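Local coordinates for protein Endonuclease/exonuclease/phosphatase (Leptotrichia buccalis C-1013-b, PDB 3TEB) that probably acts as a metal-dependent nuclease or phosphoesterase of the DNase I-like endonuclease/exonuclease/phosphatase family, at residues L79-G87 with V117-I128. Numbering follows the deposited sequence.
Sequences LHWSNSHIG and VRTISARRIVSI
Arg-124 and the backbone of Asn-83 illustrate how two beta sheets packed face to face can be joined by polar bonds at one end and by van der Waals and CH-pi contacts at the other. Strands 79-84 and 124-128, which lie in different sheets of the DNase I-like sandwich, run antiparallel with their axes 6.7 Å apart.

The polar group begins with Arg-124. With CG anti to the backbone N (chi1 -167°) and further bends along the chain, Arg-124 NE meets Asn-83 O at 2.9 Å, almost straight and in the guanidinium plane; NH2 adds a weak bond to the same oxygen. Arg-124 N donates to Ser-84 OG over 3.1 Å. An alanine here would take away the CG packed against Ser-82 OG and would probably leave Asn-83 O without its guanidinium partner.

Next to it, His-85 ND1 donates to Ala-122 O at 2.8 Å in the ring plane. Ile-120 O lies over one face of that ring and accepts from Arg-123 NE, which lies near the ring edge. Ile-86 N bonds Val-117 O at 2.8 Å, and a water donates to both Ile-86 O and Val-117 O.

The van der Waals and CH-pi contacts lie mostly toward the other end: Val-126 CG2 rests against Ser-82 CB, 3.4 Å away, and Ile-128 CD1 makes a CH-pi contact over a face of the His-80 ring, 3.7 Å from its centroid. A second CH-pi contact, back at the polar end, sets Ile-120 CA over a face of the His-85 ring.

Backbone carbonyls thus accept most of the bonds, fixing the loop 117-123 against the corner at His-85; Arg-123, held there through Ile-120 O, has its side chain about 7 Å from that of Glu-42, a magnesium-binding residue of this protein.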
# COMPACT_ATOMS: atom_id res chain seq x y z
N LEU A 79 2.05 10.85 8.71
CA LEU A 79 1.62 9.47 8.84
C LEU A 79 0.12 9.36 9.09
O LEU A 79 -0.42 10.05 9.96
CB LEU A 79 2.37 8.79 9.99
CG LEU A 79 1.78 7.48 10.52
CD1 LEU A 79 1.78 6.37 9.48
CD2 LEU A 79 2.50 7.04 11.75
N HIS A 80 -0.54 8.49 8.34
CA HIS A 80 -1.94 8.18 8.59
C HIS A 80 -2.10 6.68 8.60
O HIS A 80 -1.73 6.01 7.63
CB HIS A 80 -2.84 8.82 7.54
CG HIS A 80 -2.46 10.23 7.24
ND1 HIS A 80 -3.00 11.30 7.92
CD2 HIS A 80 -1.56 10.75 6.36
CE1 HIS A 80 -2.47 12.42 7.45
NE2 HIS A 80 -1.60 12.11 6.50
N TRP A 81 -2.62 6.15 9.70
CA TRP A 81 -2.64 4.72 9.91
C TRP A 81 -4.00 4.30 10.38
O TRP A 81 -4.72 5.07 11.01
CB TRP A 81 -1.59 4.31 10.94
CG TRP A 81 -1.58 2.83 11.31
CD1 TRP A 81 -0.93 1.81 10.65
CD2 TRP A 81 -2.23 2.22 12.43
NE1 TRP A 81 -1.15 0.60 11.28
CE2 TRP A 81 -1.94 0.82 12.37
CE3 TRP A 81 -3.02 2.71 13.46
CZ2 TRP A 81 -2.43 -0.08 13.30
CZ3 TRP A 81 -3.50 1.82 14.39
CH2 TRP A 81 -3.20 0.43 14.31
N SER A 82 -4.35 3.06 10.10
CA SER A 82 -5.60 2.53 10.58
C SER A 82 -5.52 1.06 10.86
O SER A 82 -4.99 0.30 10.05
CB SER A 82 -6.70 2.79 9.55
OG SER A 82 -7.97 2.53 10.13
N ASN A 83 -6.05 0.65 12.01
CA ASN A 83 -6.05 -0.76 12.40
C ASN A 83 -7.14 -1.53 11.65
O ASN A 83 -8.22 -0.97 11.43
CB ASN A 83 -6.20 -0.86 13.93
CG ASN A 83 -6.80 -2.17 14.40
OD1 ASN A 83 -6.12 -3.20 14.47
ND2 ASN A 83 -8.07 -2.13 14.77
N SER A 84 -6.86 -2.77 11.25
CA SER A 84 -7.86 -3.62 10.57
C SER A 84 -8.45 -4.67 11.48
O SER A 84 -9.67 -4.73 11.65
CB SER A 84 -7.28 -4.35 9.36
OG SER A 84 -7.01 -3.47 8.29
N HIS A 85 -7.58 -5.50 12.04
CA HIS A 85 -7.97 -6.64 12.85
C HIS A 85 -6.80 -7.10 13.73
O HIS A 85 -5.66 -6.67 13.53
CB HIS A 85 -8.41 -7.79 11.94
CG HIS A 85 -7.39 -8.19 10.93
ND1 HIS A 85 -7.55 -7.96 9.58
CD2 HIS A 85 -6.18 -8.79 11.06
CE1 HIS A 85 -6.49 -8.41 8.92
NE2 HIS A 85 -5.64 -8.92 9.80
N ILE A 86 -7.09 -7.95 14.71
CA ILE A 86 -6.06 -8.67 15.47
C ILE A 86 -5.23 -9.55 14.54
O ILE A 86 -5.77 -10.39 13.84
CB ILE A 86 -6.71 -9.51 16.60
CG1 ILE A 86 -7.23 -8.58 17.71
CG2 ILE A 86 -5.72 -10.50 17.18
CD1 ILE A 86 -8.36 -9.18 18.52
N GLY A 87 -3.92 -9.35 14.51
CA GLY A 87 -3.11 -10.00 13.50
C GLY A 87 -2.39 -11.27 13.90
O GLY A 87 -2.98 -12.20 14.46
N VAL A 117 -12.71 -6.75 14.57
CA VAL A 117 -11.26 -6.90 14.75
C VAL A 117 -10.88 -8.35 15.07
O VAL A 117 -9.71 -8.72 15.04
CB VAL A 117 -10.69 -5.97 15.86
CG1 VAL A 117 -10.89 -4.50 15.52
CG2 VAL A 117 -11.30 -6.31 17.21
N ARG A 118 -11.88 -9.17 15.36
CA ARG A 118 -11.66 -10.58 15.64
C ARG A 118 -11.71 -11.50 14.42
O ARG A 118 -11.74 -12.71 14.57
CB ARG A 118 -12.67 -11.06 16.67
CG ARG A 118 -12.37 -10.62 18.06
CD ARG A 118 -13.62 -10.32 18.85
NE ARG A 118 -14.77 -11.13 18.42
CZ ARG A 118 -15.11 -12.31 18.93
NH1 ARG A 118 -14.39 -12.86 19.91
NH2 ARG A 118 -16.18 -12.95 18.46
N THR A 119 -11.73 -10.93 13.21
CA THR A 119 -11.81 -11.72 11.98
C THR A 119 -10.68 -11.33 11.06
O THR A 119 -10.51 -10.15 10.74
CB THR A 119 -13.13 -11.48 11.25
OG1 THR A 119 -14.20 -11.75 12.15
CG2 THR A 119 -13.27 -12.36 10.00
N ILE A 120 -9.93 -12.32 10.61
CA ILE A 120 -8.77 -12.11 9.75
C ILE A 120 -9.17 -11.37 8.47
O ILE A 120 -8.37 -10.59 7.93
CB ILE A 120 -8.06 -13.46 9.43
CG1 ILE A 120 -7.43 -14.04 10.68
CG2 ILE A 120 -6.97 -13.31 8.34
CD1 ILE A 120 -6.37 -13.10 11.31
N SER A 121 -10.39 -11.61 8.00
CA SER A 121 -10.82 -11.05 6.73
C SER A 121 -11.42 -9.63 6.78
O SER A 121 -11.76 -9.07 5.75
CB SER A 121 -11.74 -12.01 5.99
OG SER A 121 -12.88 -12.28 6.76
N ALA A 122 -11.52 -9.05 7.97
CA ALA A 122 -11.92 -7.65 8.10
C ALA A 122 -10.78 -6.74 7.66
O ALA A 122 -9.70 -6.81 8.21
CB ALA A 122 -12.31 -7.34 9.52
N ARG A 123 -11.01 -5.90 6.66
CA ARG A 123 -9.94 -5.05 6.15
C ARG A 123 -10.34 -3.60 6.07
O ARG A 123 -11.28 -3.25 5.38
CB ARG A 123 -9.49 -5.52 4.77
CG ARG A 123 -9.11 -6.97 4.69
CD ARG A 123 -7.84 -7.22 5.45
NE ARG A 123 -7.59 -8.64 5.62
CZ ARG A 123 -6.73 -9.34 4.89
NH1 ARG A 123 -6.02 -8.75 3.93
NH2 ARG A 123 -6.57 -10.64 5.11
N ARG A 124 -9.62 -2.76 6.79
CA ARG A 124 -9.86 -1.32 6.79
C ARG A 124 -8.93 -0.68 5.73
O ARG A 124 -7.80 -1.13 5.53
CB ARG A 124 -9.60 -0.78 8.19
CG ARG A 124 -10.07 0.62 8.50
CD ARG A 124 -11.20 0.69 9.52
NE ARG A 124 -10.77 0.31 10.85
CZ ARG A 124 -11.46 0.56 11.97
NH1 ARG A 124 -12.61 1.20 11.93
NH2 ARG A 124 -10.99 0.15 13.15
N ILE A 125 -9.42 0.35 5.04
CA ILE A 125 -8.65 1.07 4.04
C ILE A 125 -8.29 2.46 4.55
O ILE A 125 -9.02 3.06 5.34
CB ILE A 125 -9.47 1.22 2.75
CG1 ILE A 125 -9.97 -0.15 2.26
CG2 ILE A 125 -8.70 1.93 1.68
CD1 ILE A 125 -8.89 -1.08 1.65
N VAL A 126 -7.15 2.98 4.14
CA VAL A 126 -6.81 4.36 4.47
C VAL A 126 -6.78 5.18 3.20
O VAL A 126 -6.07 4.83 2.25
CB VAL A 126 -5.46 4.47 5.19
CG1 VAL A 126 -5.08 5.92 5.40
CG2 VAL A 126 -5.57 3.81 6.52
N SER A 127 -7.55 6.27 3.18
CA SER A 127 -7.51 7.19 2.06
C SER A 127 -7.02 8.56 2.47
O SER A 127 -7.17 8.97 3.62
CB SER A 127 -8.85 7.29 1.35
OG SER A 127 -9.73 8.11 2.08
N ILE A 128 -6.44 9.25 1.50
CA ILE A 128 -5.84 10.54 1.67
C ILE A 128 -6.26 11.42 0.47
O ILE A 128 -6.32 10.95 -0.67
CB ILE A 128 -4.30 10.35 1.86
CG1 ILE A 128 -3.83 11.12 3.07
CG2 ILE A 128 -3.43 10.64 0.64
CD1 ILE A 128 -4.47 10.60 4.31
O HOH W 1 -8.52 -10.97 13.96